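Side-chain contacts in chitin-binding type-4 domain-containing protein (Photorhabdus laumondii subsp. laumondii, PDB 6T5Z), which is a copper-dependent lytic polysaccharide monooxygenase of family AA10 that probably attacks chitin by oxidative cleavage: residues G8-L13 / D63-D68; G18-M23 / L27-P32; W70-I75 / Q145-I150. All coordinates share one frame; numbering follows the deposited sequence.

Interaction 1 of 3, residues G8-L13 / D63-D68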
ATOM      1  N   GLY A   8      -5.658   7.793  -1.766  1.00 12.74           N
ATOM      2  CA  GLY A   8      -5.257   7.815  -0.371  1.00 12.37           C
ATOM      3  C   GLY A   8      -5.138   6.422   0.216  1.00 17.41           C
ATOM      4  O   GLY A   8      -6.066   5.611   0.089  1.00 14.19           O
ATOM      5  N   SER A   9      -4.004   6.125   0.852  1.00 12.07           N
ATOM      6  CA  SER A   9      -3.809   4.798   1.421  1.00 12.54           C
ATOM      7  C   SER A   9      -4.633   4.635   2.691  1.00 14.53           C
ATOM      8  O   SER A   9      -5.147   5.601   3.259  1.00 11.73           O
ATOM      9  CB  SER A   9      -2.340   4.554   1.740  1.00 13.52           C
ATOM     10  OG  SER A   9      -1.980   5.278   2.913  1.00 11.85           O
ATOM     11  N   ARG A  10      -4.732   3.381   3.147  1.00 13.05           N
ATOM     12  CA  ARG A  10      -5.512   3.078   4.340  1.00 11.97           C
ATOM     13  C   ARG A  10      -4.967   3.828   5.543  1.00 11.64           C
ATOM     14  O   ARG A  10      -5.734   4.408   6.325  1.00 12.48           O
ATOM     15  CB  ARG A  10      -5.510   1.564   4.576  1.00 11.88           C
ATOM     16  CG  ARG A  10      -6.379   1.089   5.751  1.00 11.90           C
ATOM     17  CD  ARG A  10      -6.226  -0.397   5.955  1.00 12.50           C
ATOM     18  NE  ARG A  10      -6.802  -1.156   4.854  1.00 12.29           N
ATOM     19  CZ  ARG A  10      -6.717  -2.478   4.737  1.00 12.84           C
ATOM     20  NH1 ARG A  10      -6.054  -3.183   5.644  1.00 13.13           N
ATOM     21  NH2 ARG A  10      -7.272  -3.100   3.699  1.00 12.84           N
ATOM     22  N   ALA A  11      -3.634   3.855   5.692  1.00 15.36           N
ATOM     23  CA  ALA A  11      -3.014   4.609   6.777  1.00 11.65           C
ATOM     24  C   ALA A  11      -3.191   6.112   6.599  1.00 11.60           C
ATOM     25  O   ALA A  11      -3.431   6.838   7.581  1.00 11.62           O
ATOM     26  CB  ALA A  11      -1.527   4.257   6.873  1.00 11.78           C
ATOM     27  N   PHE A  12      -3.050   6.607   5.367  1.00 11.62           N
ATOM     28  CA  PHE A  12      -3.239   8.030   5.123  1.00 11.65           C
ATOM     29  C   PHE A  12      -4.637   8.470   5.526  1.00 14.62           C
ATOM     30  O   PHE A  12      -4.810   9.513   6.168  1.00 11.77           O
ATOM     31  CB  PHE A  12      -2.983   8.363   3.650  1.00 11.76           C
ATOM     32  CG  PHE A  12      -3.418   9.755   3.271  1.00 11.88           C
ATOM     33  CD1 PHE A  12      -2.733  10.862   3.761  1.00 16.59           C
ATOM     34  CD2 PHE A  12      -4.534   9.962   2.479  1.00 16.97           C
ATOM     35  CE1 PHE A  12      -3.128  12.142   3.433  1.00 14.13           C
ATOM     36  CE2 PHE A  12      -4.943  11.250   2.153  1.00 16.20           C
ATOM     37  CZ  PHE A  12      -4.224  12.337   2.623  1.00 16.53           C
ATOM     38  N   LEU A  13      -5.648   7.676   5.173  1.00 11.61           N
ATOM     39  CA  LEU A  13      -7.021   8.041   5.496  1.00 11.66           C
ATOM     40  C   LEU A  13      -7.286   7.987   6.996  1.00 15.66           C
ATOM     41  O   LEU A  13      -8.230   8.627   7.471  1.00 13.77           O
ATOM     42  CB  LEU A  13      -7.995   7.127   4.749  1.00 13.50           C
ATOM     43  CG  LEU A  13      -7.947   7.235   3.222  1.00 15.46           C
ATOM     44  CD1 LEU A  13      -8.934   6.268   2.617  1.00 16.64           C
ATOM     45  CD2 LEU A  13      -8.230   8.645   2.757  1.00 13.63           C
ATOM     46  N   ASP A  63      -4.769  -4.531  10.210  1.00 12.56           N
ATOM     47  CA  ASP A  63      -4.851  -5.902   9.724  1.00 12.94           C
ATOM     48  C   ASP A  63      -6.271  -6.437   9.709  1.00 11.82           C
ATOM     49  O   ASP A  63      -6.505  -7.532   9.185  1.00 13.78           O
ATOM     50  CB  ASP A  63      -3.939  -6.799  10.566  1.00 14.23           C
ATOM     51  CG  ASP A  63      -2.480  -6.489  10.347  1.00 14.39           C
ATOM     52  OD1 ASP A  63      -2.111  -6.154   9.194  1.00 15.05           O
ATOM     53  OD2 ASP A  63      -1.699  -6.559  11.319  1.00 17.52           O
ATOM     54  N   ALA A  64      -7.226  -5.700  10.271  1.00 12.09           N
ATOM     55  CA  ALA A  64      -8.618  -6.099  10.149  1.00 13.49           C
ATOM     56  C   ALA A  64      -8.982  -6.153   8.674  1.00 12.24           C
ATOM     57  O   ALA A  64      -8.516  -5.330   7.883  1.00 13.26           O
ATOM     58  CB  ALA A  64      -9.514  -5.100  10.884  1.00 14.42           C
ATOM     59  N   GLN A  65      -9.803  -7.134   8.293  1.00 12.68           N
ATOM     60  CA  GLN A  65     -10.206  -7.269   6.893  1.00 13.58           C
ATOM     61  C   GLN A  65     -11.651  -7.759   6.840  1.00 12.76           C
ATOM     62  O   GLN A  65     -11.936  -8.936   7.089  1.00 13.61           O
ATOM     63  CB  GLN A  65      -9.273  -8.198   6.123  1.00 13.27           C
ATOM     64  CG  GLN A  65      -9.504  -8.156   4.618  1.00 14.34           C
ATOM     65  CD  GLN A  65      -9.470  -6.746   4.064  1.00 15.09           C
ATOM     66  OE1 GLN A  65      -8.469  -6.035   4.198  1.00 15.74           O
ATOM     67  NE2 GLN A  65     -10.566  -6.330   3.441  1.00 14.11           N
ATOM     68  N   THR A  66     -12.560  -6.834   6.543  1.00 12.84           N
ATOM     69  CA  THR A  66     -13.949  -7.137   6.222  1.00 13.92           C
ATOM     70  C   THR A  66     -14.358  -6.213   5.087  1.00 13.97           C
ATOM     71  O   THR A  66     -13.709  -5.195   4.832  1.00 14.46           O
ATOM     72  CB  THR A  66     -14.912  -6.931   7.409  1.00 14.49           C
ATOM     73  OG1 THR A  66     -15.016  -5.529   7.689  1.00 17.36           O
ATOM     74  CG2 THR A  66     -14.431  -7.660   8.661  1.00 14.53           C
ATOM     75  N   GLU A  67     -15.444  -6.574   4.404  1.00 15.08           N
ATOM     76  CA  GLU A  67     -15.988  -5.694   3.373  1.00 15.44           C
ATOM     77  C   GLU A  67     -16.364  -4.324   3.930  1.00 16.24           C
ATOM     78  O   GLU A  67     -16.281  -3.322   3.212  1.00 18.56           O
ATOM     79  CB  GLU A  67     -17.212  -6.333   2.720  1.00 19.58           C
ATOM     80  CG  GLU A  67     -16.872  -7.499   1.812  1.00 25.19           C
ATOM     81  CD  GLU A  67     -18.109  -8.202   1.281  1.00 28.24           C
ATOM     82  OE1 GLU A  67     -18.563  -9.179   1.917  1.00 28.96           O
ATOM     83  OE2 GLU A  67     -18.639  -7.759   0.235  1.00 32.51           O
ATOM     84  N   ASP A  68     -16.768  -4.265   5.199  1.00 16.28           N
ATOM     85  CA  ASP A  68     -17.314  -3.050   5.791  1.00 18.13           C
ATOM     86  C   ASP A  68     -16.264  -2.150   6.428  1.00 16.35           C
ATOM     87  O   ASP A  68     -16.567  -0.984   6.709  1.00 16.53           O
ATOM     88  CB  ASP A  68     -18.378  -3.406   6.857  1.00 22.10           C
ATOM     89  CG  ASP A  68     -17.965  -4.596   7.740  1.00 25.66           C
ATOM     90  OD1 ASP A  68     -18.351  -5.744   7.417  1.00 28.03           O
ATOM     91  OD2 ASP A  68     -17.261  -4.389   8.755  1.00 24.92           O
TER
HETATM   92  O   HOH W   1      -6.491  -6.007   5.947  1.00 12.41           O

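Interaction 2 of 3, residues G18-M23 / L27-P32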
ATOM      1  N   GLY A  18      -5.671  12.992   6.218  1.00 17.19           N
ATOM      2  CA  GLY A  18      -6.670  12.218   5.501  1.00 16.64           C
ATOM      3  C   GLY A  18      -8.081  12.472   5.983  1.00 21.21           C
ATOM      4  O   GLY A  18      -9.027  11.832   5.515  1.00 20.38           O
ATOM      5  N   ASN A  19      -8.217  13.397   6.937  1.00 17.43           N
ATOM      6  CA  ASN A  19      -9.487  13.790   7.556  1.00 18.10           C
ATOM      7  C   ASN A  19     -10.237  12.614   8.174  1.00 17.83           C
ATOM      8  O   ASN A  19     -11.476  12.585   8.202  1.00 17.67           O
ATOM      9  CB  ASN A  19     -10.352  14.555   6.564  1.00 20.96           C
ATOM     10  CG  ASN A  19      -9.850  15.969   6.370  1.00 25.24           C
ATOM     11  OD1 ASN A  19      -9.586  16.687   7.346  1.00 31.36           O
ATOM     12  ND2 ASN A  19      -9.680  16.369   5.128  1.00 27.71           N
ATOM     13  N   GLU A  20      -9.474  11.656   8.695  1.00 17.32           N
ATOM     14  CA  GLU A  20      -9.997  10.589   9.544  1.00 19.15           C
ATOM     15  C   GLU A  20     -11.165   9.869   8.878  1.00 17.79           C
ATOM     16  O   GLU A  20     -12.171   9.544   9.514  1.00 18.09           O
ATOM     17  CB  GLU A  20     -10.386  11.129  10.924  1.00 22.91           C
ATOM     18  CG  GLU A  20      -9.206  11.718  11.703  1.00 28.91           C
ATOM     19  CD  GLU A  20      -9.242  13.233  11.787  1.00 37.99           C
ATOM     20  OE1 GLU A  20     -10.026  13.855  11.037  1.00 41.63           O
ATOM     21  OE2 GLU A  20      -8.492  13.807  12.605  1.00 40.55           O
ATOM     22  N   GLN A  21     -11.024   9.622   7.574  0.65 17.24           N
ATOM     23  CA  GLN A  21     -12.019   8.839   6.857  0.65 17.44           C
ATOM     24  C   GLN A  21     -11.996   7.382   7.295  0.65 16.46           C
ATOM     25  O   GLN A  21     -13.010   6.688   7.166  0.65 17.38           O
ATOM     26  CB  GLN A  21     -11.795   8.975   5.351  0.65 20.44           C
ATOM     27  CG  GLN A  21     -11.888  10.421   4.875  0.65 23.10           C
ATOM     28  CD  GLN A  21     -11.561  10.588   3.407  0.65 26.56           C
ATOM     29  OE1 GLN A  21     -12.284  10.099   2.538  0.65 28.13           O
ATOM     30  NE2 GLN A  21     -10.464  11.285   3.121  0.65 28.99           N
ATOM     31  N   ASN A  22     -10.864   6.905   7.808  1.00 13.56           N
ATOM     32  CA  ASN A  22     -10.794   5.674   8.577  1.00 14.98           C
ATOM     33  C   ASN A  22     -10.613   6.066  10.030  1.00 13.33           C
ATOM     34  O   ASN A  22      -9.854   6.989  10.342  1.00 12.91           O
ATOM     35  CB  ASN A  22      -9.626   4.768   8.169  1.00 12.31           C
ATOM     36  CG  ASN A  22      -9.834   4.100   6.829  1.00 12.80           C
ATOM     37  OD1 ASN A  22     -10.955   3.760   6.454  1.00 13.42           O
ATOM     38  ND2 ASN A  22      -8.733   3.906   6.088  1.00 12.94           N
ATOM     39  N   MET A  23     -11.294   5.356  10.915  0.55 13.79           N
ATOM     40  CA  MET A  23     -11.180   5.598  12.341  0.55 14.11           C
ATOM     41  C   MET A  23     -10.781   4.319  13.055  0.55 13.42           C
ATOM     42  O   MET A  23     -10.786   3.232  12.478  0.55 13.00           O
ATOM     43  CB  MET A  23     -12.491   6.132  12.911  0.55 15.32           C
ATOM     44  CG  MET A  23     -12.787   7.536  12.467  0.55 17.52           C
ATOM     45  SD  MET A  23     -14.207   8.133  13.365  0.55 20.05           S
ATOM     46  CE  MET A  23     -13.703   7.830  15.061  0.55 22.02           C
ATOM     47  N   LEU A  27      -2.162   4.061  16.671  1.00 12.89           N
ATOM     48  CA  LEU A  27      -1.063   4.991  16.430  1.00 13.99           C
ATOM     49  C   LEU A  27      -0.873   5.315  14.951  1.00 16.32           C
ATOM     50  O   LEU A  27      -0.312   6.371  14.644  1.00 13.29           O
ATOM     51  CB  LEU A  27       0.240   4.422  16.998  1.00 14.87           C
ATOM     52  CG  LEU A  27       1.421   5.384  17.028  1.00 14.10           C
ATOM     53  CD1 LEU A  27       1.151   6.565  17.954  1.00 15.51           C
ATOM     54  CD2 LEU A  27       2.681   4.642  17.453  1.00 14.12           C
ATOM     55  N   VAL A  28      -1.338   4.445  14.041  1.00 16.12           N
ATOM     56  CA  VAL A  28      -1.234   4.691  12.595  1.00 18.18           C
ATOM     57  C   VAL A  28      -1.649   6.116  12.259  1.00 17.21           C
ATOM     58  O   VAL A  28      -1.007   6.804  11.449  1.00 16.61           O
ATOM     59  CB  VAL A  28      -2.102   3.680  11.819  1.00 21.06           C
ATOM     60  CG1 VAL A  28      -2.241   4.099  10.377  1.00 23.19           C
ATOM     61  CG2 VAL A  28      -1.528   2.302  11.897  1.00 25.53           C
ATOM     62  N   LYS A  29      -2.743   6.567  12.873  1.00 16.07           N
ATOM     63  CA  LYS A  29      -3.278   7.903  12.644  1.00 12.76           C
ATOM     64  C   LYS A  29      -2.195   8.971  12.704  1.00 15.76           C
ATOM     65  O   LYS A  29      -2.214   9.930  11.924  1.00 17.96           O
ATOM     66  CB  LYS A  29      -4.359   8.200  13.681  1.00 13.75           C
ATOM     67  CG  LYS A  29      -4.822   9.626  13.643  1.00 14.50           C
ATOM     68  CD  LYS A  29      -5.986   9.845  14.581  1.00 15.07           C
ATOM     69  CE  LYS A  29      -6.361  11.306  14.650  1.00 16.62           C
ATOM     70  NZ  LYS A  29      -7.476  11.512  15.628  1.00 20.17           N
ATOM     71  N   TYR A  30      -1.224   8.809  13.606  1.00 12.32           N
ATOM     72  CA  TYR A  30      -0.264   9.865  13.885  1.00 13.02           C
ATOM     73  C   TYR A  30       1.076   9.662  13.193  1.00 14.33           C
ATOM     74  O   TYR A  30       1.927  10.553  13.254  1.00 16.37           O
ATOM     75  CB  TYR A  30      -0.062   9.983  15.394  1.00 16.89           C
ATOM     76  CG  TYR A  30      -1.376  10.241  16.086  1.00 15.44           C
ATOM     77  CD1 TYR A  30      -1.991  11.472  15.987  1.00 14.08           C
ATOM     78  CD2 TYR A  30      -2.037   9.233  16.780  1.00 15.14           C
ATOM     79  CE1 TYR A  30      -3.214  11.711  16.591  1.00 14.20           C
ATOM     80  CE2 TYR A  30      -3.265   9.460  17.384  1.00 15.11           C
ATOM     81  CZ  TYR A  30      -3.838  10.710  17.288  1.00 17.92           C
ATOM     82  OH  TYR A  30      -5.063  10.976  17.872  1.00 18.94           O
ATOM     83  N   GLU A  31       1.285   8.532  12.528  1.00 13.75           N
ATOM     84  CA  GLU A  31       2.514   8.314  11.756  1.00 15.93           C
ATOM     85  C   GLU A  31       2.265   7.334  10.617  1.00 14.32           C
ATOM     86  O   GLU A  31       2.853   6.243  10.556  1.00 13.10           O
ATOM     87  CB  GLU A  31       3.636   7.851  12.669  1.00 21.03           C
ATOM     88  CG  GLU A  31       3.224   6.826  13.648  1.00 24.35           C
ATOM     89  CD  GLU A  31       4.316   6.580  14.639  1.00 34.27           C
ATOM     90  OE1 GLU A  31       4.903   7.579  15.106  1.00 38.56           O
ATOM     91  OE2 GLU A  31       4.614   5.398  14.921  1.00 37.77           O
ATOM     92  N   PRO A  32       1.432   7.728   9.652  1.00 12.86           N
ATOM     93  CA  PRO A  32       1.210   6.888   8.466  1.00 13.41           C
ATOM     94  C   PRO A  32       2.455   6.695   7.633  1.00 12.81           C
ATOM     95  O   PRO A  32       2.462   5.807   6.773  1.00 13.47           O
ATOM     96  CB  PRO A  32       0.143   7.668   7.691  1.00 12.25           C
ATOM     97  CG  PRO A  32       0.392   9.126   8.121  1.00 11.79           C
ATOM     98  CD  PRO A  32       0.806   9.061   9.535  1.00 13.69           C
TER
HETATM   99  O   HOH W   2      -9.675  13.478  15.250  1.00 43.99           O

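Interaction 3 of 3, residues W70-I75 / Q145-I150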
ATOM      1  N   TRP A  70     -13.136  -0.668   5.778  1.00 12.97           N
ATOM      2  CA  TRP A  70     -12.261   0.381   5.287  1.00 12.31           C
ATOM      3  C   TRP A  70     -12.956   1.260   4.260  1.00 13.24           C
ATOM      4  O   TRP A  70     -13.740   0.780   3.438  1.00 16.11           O
ATOM      5  CB  TRP A  70     -10.994  -0.223   4.673  1.00 11.69           C
ATOM      6  CG  TRP A  70     -10.233  -1.081   5.653  1.00 12.96           C
ATOM      7  CD1 TRP A  70     -10.005  -2.426   5.563  1.00 14.08           C
ATOM      8  CD2 TRP A  70      -9.637  -0.655   6.885  1.00 12.28           C
ATOM      9  NE1 TRP A  70      -9.289  -2.859   6.650  1.00 13.03           N
ATOM     10  CE2 TRP A  70      -9.042  -1.790   7.474  1.00 11.20           C
ATOM     11  CE3 TRP A  70      -9.528   0.582   7.538  1.00 10.88           C
ATOM     12  CZ2 TRP A  70      -8.355  -1.726   8.691  1.00 10.65           C
ATOM     13  CZ3 TRP A  70      -8.842   0.643   8.744  1.00 11.29           C
ATOM     14  CH2 TRP A  70      -8.281  -0.507   9.312  1.00 11.99           C
ATOM     15  N   LYS A  71     -12.646   2.552   4.315  1.00 13.65           N
ATOM     16  CA  LYS A  71     -13.112   3.479   3.298  1.00 16.38           C
ATOM     17  C   LYS A  71     -12.373   3.193   1.996  1.00 14.70           C
ATOM     18  O   LYS A  71     -11.150   3.055   1.990  1.00 14.10           O
ATOM     19  CB  LYS A  71     -12.861   4.910   3.755  1.00 17.09           C
ATOM     20  CG  LYS A  71     -13.030   5.953   2.671  1.00 22.55           C
ATOM     21  CD  LYS A  71     -14.491   6.219   2.384  1.00 26.76           C
ATOM     22  CE  LYS A  71     -14.640   7.377   1.390  1.00 30.67           C
ATOM     23  NZ  LYS A  71     -13.956   7.102   0.088  1.00 30.18           N
ATOM     24  N   LYS A  72     -13.118   3.091   0.901  1.00 15.54           N
ATOM     25  CA  LYS A  72     -12.567   2.690  -0.384  1.00 15.78           C
ATOM     26  C   LYS A  72     -12.499   3.887  -1.326  1.00 17.10           C
ATOM     27  O   LYS A  72     -13.475   4.624  -1.481  1.00 18.89           O
ATOM     28  CB  LYS A  72     -13.408   1.566  -0.994  1.00 16.04           C
ATOM     29  CG  LYS A  72     -13.492   0.342  -0.082  1.00 15.08           C
ATOM     30  CD  LYS A  72     -14.613  -0.622  -0.413  1.00 16.87           C
ATOM     31  CE  LYS A  72     -14.707  -1.707   0.658  1.00 15.03           C
ATOM     32  NZ  LYS A  72     -15.270  -1.155   1.943  1.00 14.88           N
ATOM     33  N   ILE A  73     -11.357   4.063  -1.975  1.00 14.86           N
ATOM     34  CA  ILE A  73     -11.220   5.116  -2.980  1.00 14.93           C
ATOM     35  C   ILE A  73     -11.848   4.613  -4.274  1.00 16.57           C
ATOM     36  O   ILE A  73     -11.465   3.538  -4.762  1.00 15.02           O
ATOM     37  CB  ILE A  73      -9.742   5.488  -3.221  1.00 15.64           C
ATOM     38  CG1 ILE A  73      -9.017   5.796  -1.900  1.00 19.26           C
ATOM     39  CG2 ILE A  73      -9.647   6.654  -4.185  1.00 19.33           C
ATOM     40  CD1 ILE A  73      -9.602   6.980  -1.121  1.00 15.64           C
ATOM     41  N   PRO A  74     -12.793   5.343  -4.866  1.00 16.69           N
ATOM     42  CA  PRO A  74     -13.333   4.934  -6.170  1.00 17.82           C
ATOM     43  C   PRO A  74     -12.348   5.228  -7.292  1.00 18.37           C
ATOM     44  O   PRO A  74     -11.850   6.347  -7.422  1.00 21.22           O
ATOM     45  CB  PRO A  74     -14.608   5.773  -6.313  1.00 20.14           C
ATOM     46  CG  PRO A  74     -14.401   6.960  -5.401  1.00 21.42           C
ATOM     47  CD  PRO A  74     -13.486   6.517  -4.290  1.00 19.39           C
ATOM     48  N   ILE A  75     -12.083   4.216  -8.117  1.00 15.51           N
ATOM     49  CA  ILE A  75     -11.189   4.357  -9.258  1.00 20.75           C
ATOM     50  C   ILE A  75     -11.763   3.587 -10.439  1.00 20.87           C
ATOM     51  O   ILE A  75     -12.519   2.627 -10.281  1.00 20.53           O
ATOM     52  CB  ILE A  75      -9.750   3.871  -8.950  1.00 22.19           C
ATOM     53  CG1 ILE A  75      -9.749   2.428  -8.471  1.00 22.67           C
ATOM     54  CG2 ILE A  75      -9.080   4.756  -7.912  1.00 22.49           C
ATOM     55  CD1 ILE A  75      -8.340   1.827  -8.378  1.00 24.51           C
ATOM     56  N   GLN A 145     -12.492  -5.355 -11.308  1.00 19.53           N
ATOM     57  CA  GLN A 145     -13.601  -4.534 -10.860  1.00 22.92           C
ATOM     58  C   GLN A 145     -13.886  -4.918  -9.419  1.00 24.75           C
ATOM     59  O   GLN A 145     -13.451  -5.968  -8.940  1.00 25.98           O
ATOM     60  CB  GLN A 145     -14.835  -4.719 -11.743  1.00 28.88           C
ATOM     61  CG  GLN A 145     -15.273  -6.164 -11.885  1.00 34.90           C
ATOM     62  CD  GLN A 145     -16.255  -6.363 -13.020  1.00 41.34           C
ATOM     63  OE1 GLN A 145     -15.918  -6.157 -14.192  1.00 43.24           O
ATOM     64  NE2 GLN A 145     -17.478  -6.758 -12.683  1.00 43.30           N
ATOM     65  N   GLY A 146     -14.602  -4.046  -8.737  1.00 16.82           N
ATOM     66  CA  GLY A 146     -15.055  -4.334  -7.391  1.00 19.26           C
ATOM     67  C   GLY A 146     -14.035  -3.903  -6.359  1.00 16.13           C
ATOM     68  O   GLY A 146     -13.116  -3.122  -6.631  1.00 15.04           O
ATOM     69  N   TYR A 147     -14.204  -4.433  -5.148  1.00 16.40           N
ATOM     70  CA  TYR A 147     -13.338  -4.081  -4.032  1.00 13.89           C
ATOM     71  C   TYR A 147     -12.027  -4.850  -4.137  1.00 13.14           C
ATOM     72  O   TYR A 147     -12.026  -6.084  -4.154  1.00 15.85           O
ATOM     73  CB  TYR A 147     -14.034  -4.373  -2.701  1.00 13.36           C
ATOM     74  CG  TYR A 147     -13.179  -4.155  -1.449  1.00 12.61           C
ATOM     75  CD1 TYR A 147     -12.175  -3.189  -1.399  1.00 11.23           C
ATOM     76  CD2 TYR A 147     -13.390  -4.936  -0.313  1.00 13.70           C
ATOM     77  CE1 TYR A 147     -11.402  -3.014  -0.240  1.00 14.19           C
ATOM     78  CE2 TYR A 147     -12.636  -4.769   0.832  1.00 13.61           C
ATOM     79  CZ  TYR A 147     -11.647  -3.806   0.863  1.00 14.46           C
ATOM     80  OH  TYR A 147     -10.920  -3.658   2.023  1.00 13.25           O
ATOM     81  N   HIS A 148     -10.918  -4.113  -4.188  1.00 12.52           N
ATOM     82  CA  HIS A 148      -9.578  -4.682  -4.240  1.00 12.92           C
ATOM     83  C   HIS A 148      -8.641  -3.847  -3.387  1.00 15.20           C
ATOM     84  O   HIS A 148      -8.858  -2.646  -3.199  1.00 15.20           O
ATOM     85  CB  HIS A 148      -9.056  -4.736  -5.679  1.00 14.97           C
ATOM     86  CG  HIS A 148      -9.708  -5.797  -6.489  1.00 16.09           C
ATOM     87  ND1 HIS A 148      -9.386  -7.127  -6.343  1.00 16.72           N
ATOM     88  CD2 HIS A 148     -10.697  -5.742  -7.413  1.00 17.24           C
ATOM     89  CE1 HIS A 148     -10.131  -7.846  -7.163  1.00 19.17           C
ATOM     90  NE2 HIS A 148     -10.935  -7.030  -7.823  1.00 18.85           N
ATOM     91  N   VAL A 149      -7.586  -4.491  -2.890  1.00 13.45           N
ATOM     92  CA  VAL A 149      -6.560  -3.828  -2.097  1.00 12.04           C
ATOM     93  C   VAL A 149      -5.285  -3.801  -2.919  1.00 11.51           C
ATOM     94  O   VAL A 149      -4.881  -4.825  -3.482  1.00 12.56           O
ATOM     95  CB  VAL A 149      -6.332  -4.530  -0.750  1.00 12.28           C
ATOM     96  CG1 VAL A 149      -5.133  -3.920  -0.028  1.00 12.93           C
ATOM     97  CG2 VAL A 149      -7.594  -4.441   0.103  1.00  9.89           C
ATOM     98  N   ILE A 150      -4.664  -2.631  -2.993  1.00 12.35           N
ATOM     99  CA  ILE A 150      -3.399  -2.446  -3.686  1.00 12.28           C
ATOM    100  C   ILE A 150      -2.329  -2.275  -2.619  1.00 12.38           C
ATOM    101  O   ILE A 150      -2.528  -1.528  -1.655  1.00 12.77           O
ATOM    102  CB  ILE A 150      -3.463  -1.230  -4.633  1.00 10.79           C
ATOM    103  CG1 ILE A 150      -4.419  -1.536  -5.791  1.00 11.02           C
ATOM    104  CG2 ILE A 150      -2.049  -0.831  -5.109  1.00 10.35           C
ATOM    105  CD1 ILE A 150      -4.786  -0.372  -6.696  1.00 11.42           C
TER
HETATM  106  O   HOH W   3     -13.150  -2.735   3.674  1.00 12.49           O

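Interaction 1 of 3, residues G8-L13 / D63-D68
The guanidinium of Arg10 reaches across to the side-chain oxygen of Gln65, linking the short helix 10-14 to the long loop that leads into strand 73-76 in the immunoglobulin-like beta-sandwich of this AA10 enzyme. The backbones stay well apart, 10.5 Å between Arg10 CA and Asp63 CA, and the arginine spans the gap. Its CG is anti to the backbone N (chi1 -176°), the next torsion keeps the chain extended, and a bend at chi3 carries the guanidinium to the loop. Gln65 also sends its CG beside the carbonyl carbon, then folds at chi2, which brings OE1 round to the arginine. Arg10 NH2 donates to Gln65 OE1 at 3.2 Å; the nitrogen lies in the carbonyl plane, on a lone pair of the oxygen. The fit is imperfect from the arginine's side, because guanidinium and amide planes are turned 44° apart and OE1 is tilted from the guanidinium plane. The N-H...O angle of 139° is correspondingly bent. The stronger partner of the same NH2 is Asp168 of strand 161-172, which forms a salt bridge with it, while the indole of Trp70 makes a cation-pi contact with the guanidinium. Gln65 is fixed at its other end too, since NE2 donates to Pro106 O. At the root of the arginine, Ser9 is the N-cap residue of the helix: its OG accepts from Phe12 N at 3.0 Å. The direct bond has a water beside it. This water accepts from Arg10 NH1 at 2.9 Å. It sits between NH1 and Ala64 O, which are themselves 4.0 Å apart. The same water lies 2.6 Å from Gln65 OE1.

Interaction 2 of 3, residues G18-M23 / L27-P32
The backbones of Glu20 and Lys29 come within 7.9 Å, CA to CA, where an irregular loop, held at Asn19 and Glu20 in the left-handed helical region, passes the 3-10 turn 27-30. Only these two side chains meet, and they do so obliquely. Lys29 is extended throughout, CG anti to the backbone N (chi1 172°), so its ammonium is carried straight out from the turn. Glu20 instead bends at chi2, bringing the carboxylate alongside the lysine tip. The salt bridge is long: Glu20 OE2 is 3.9 Å from Lys29 NZ and equally far from Lys29 CE. A water fills in for direct contact, donating to Glu20 OE2 at 2.9 Å and accepting from Lys29 NZ at 3.0 Å. Farther back, Lys29 CG sits 3.8 Å above the plane of the Tyr30 ring, over its centre. This surface contact probably belongs to the variable L2 region of AA10 enzymes, which in relatives contributes to the substrate-binding surface. It lies away from the copper ligands His1 and His90. Asn22 packs on Leu13 and Val28 on Ala11, so both segments lie against helix 10-14.

Interaction 3 of 3, residues W70-I75 / Q145-I150
One face of the Tyr147 ring is covered by the end of Lys72, while the phenol oxygen at the ring's far end approaches the edge of the Trp70 indole. Lys72 CE stands 3.4 Å from the ring centroid and 4° off its normal, a CH-pi contact almost exactly over the centre. The lysine chain crosses the tyrosine at about a right angle, and the bend at chi4 (72°) points NZ away from the ring along its normal. This leaves NZ 4.6 Å from the centroid, behind CE, in a cation-pi contact longer than the CH-pi one. At the indole, Tyr147 OH lies near the ring plane, 3.9 Å from Trp70 CD1. These residues sit beside strand 161-172 of the immunoglobulin-like sandwich, with which strand 73-76 pairs in parallel and strand 148-156 antiparallel; the chain turns a corner at Tyr147. The ammonium is gripped by oxygens: Lys72 NZ donates to Trp70 O at 2.9 Å and also to Glu67 O. A water accepts from this NZ at 3.2 Å and from Trp70 N, and donates to Tyr147 OH at 2.9 Å. Tyr147 OH also accepts from Gln65 NE2, which probably leaves its proton for Asp168 OD2.

In the fold
Interactions 1 and 3 lie 9 Å apart between centres and share partners: the loop 63-68 supplies carbonyls to Trp70 and Lys72, and Asp168 serves both Arg10 and Tyr147. Both lie beside strand 161-172, through Asp168. Interaction 1 is buried and relies on a bent hydrogen bond with a water beside it; interaction 3, partly buried, rests chiefly on contact over an aromatic face. Interaction 2 is the surface member, a water-assisted pair of opposite charges within one loop region, nested along the chain inside the loop that interaction 1 closes. Asn22 joins it to the others, ND2 bonding Arg10 O and OD1 bonding Lys71 N.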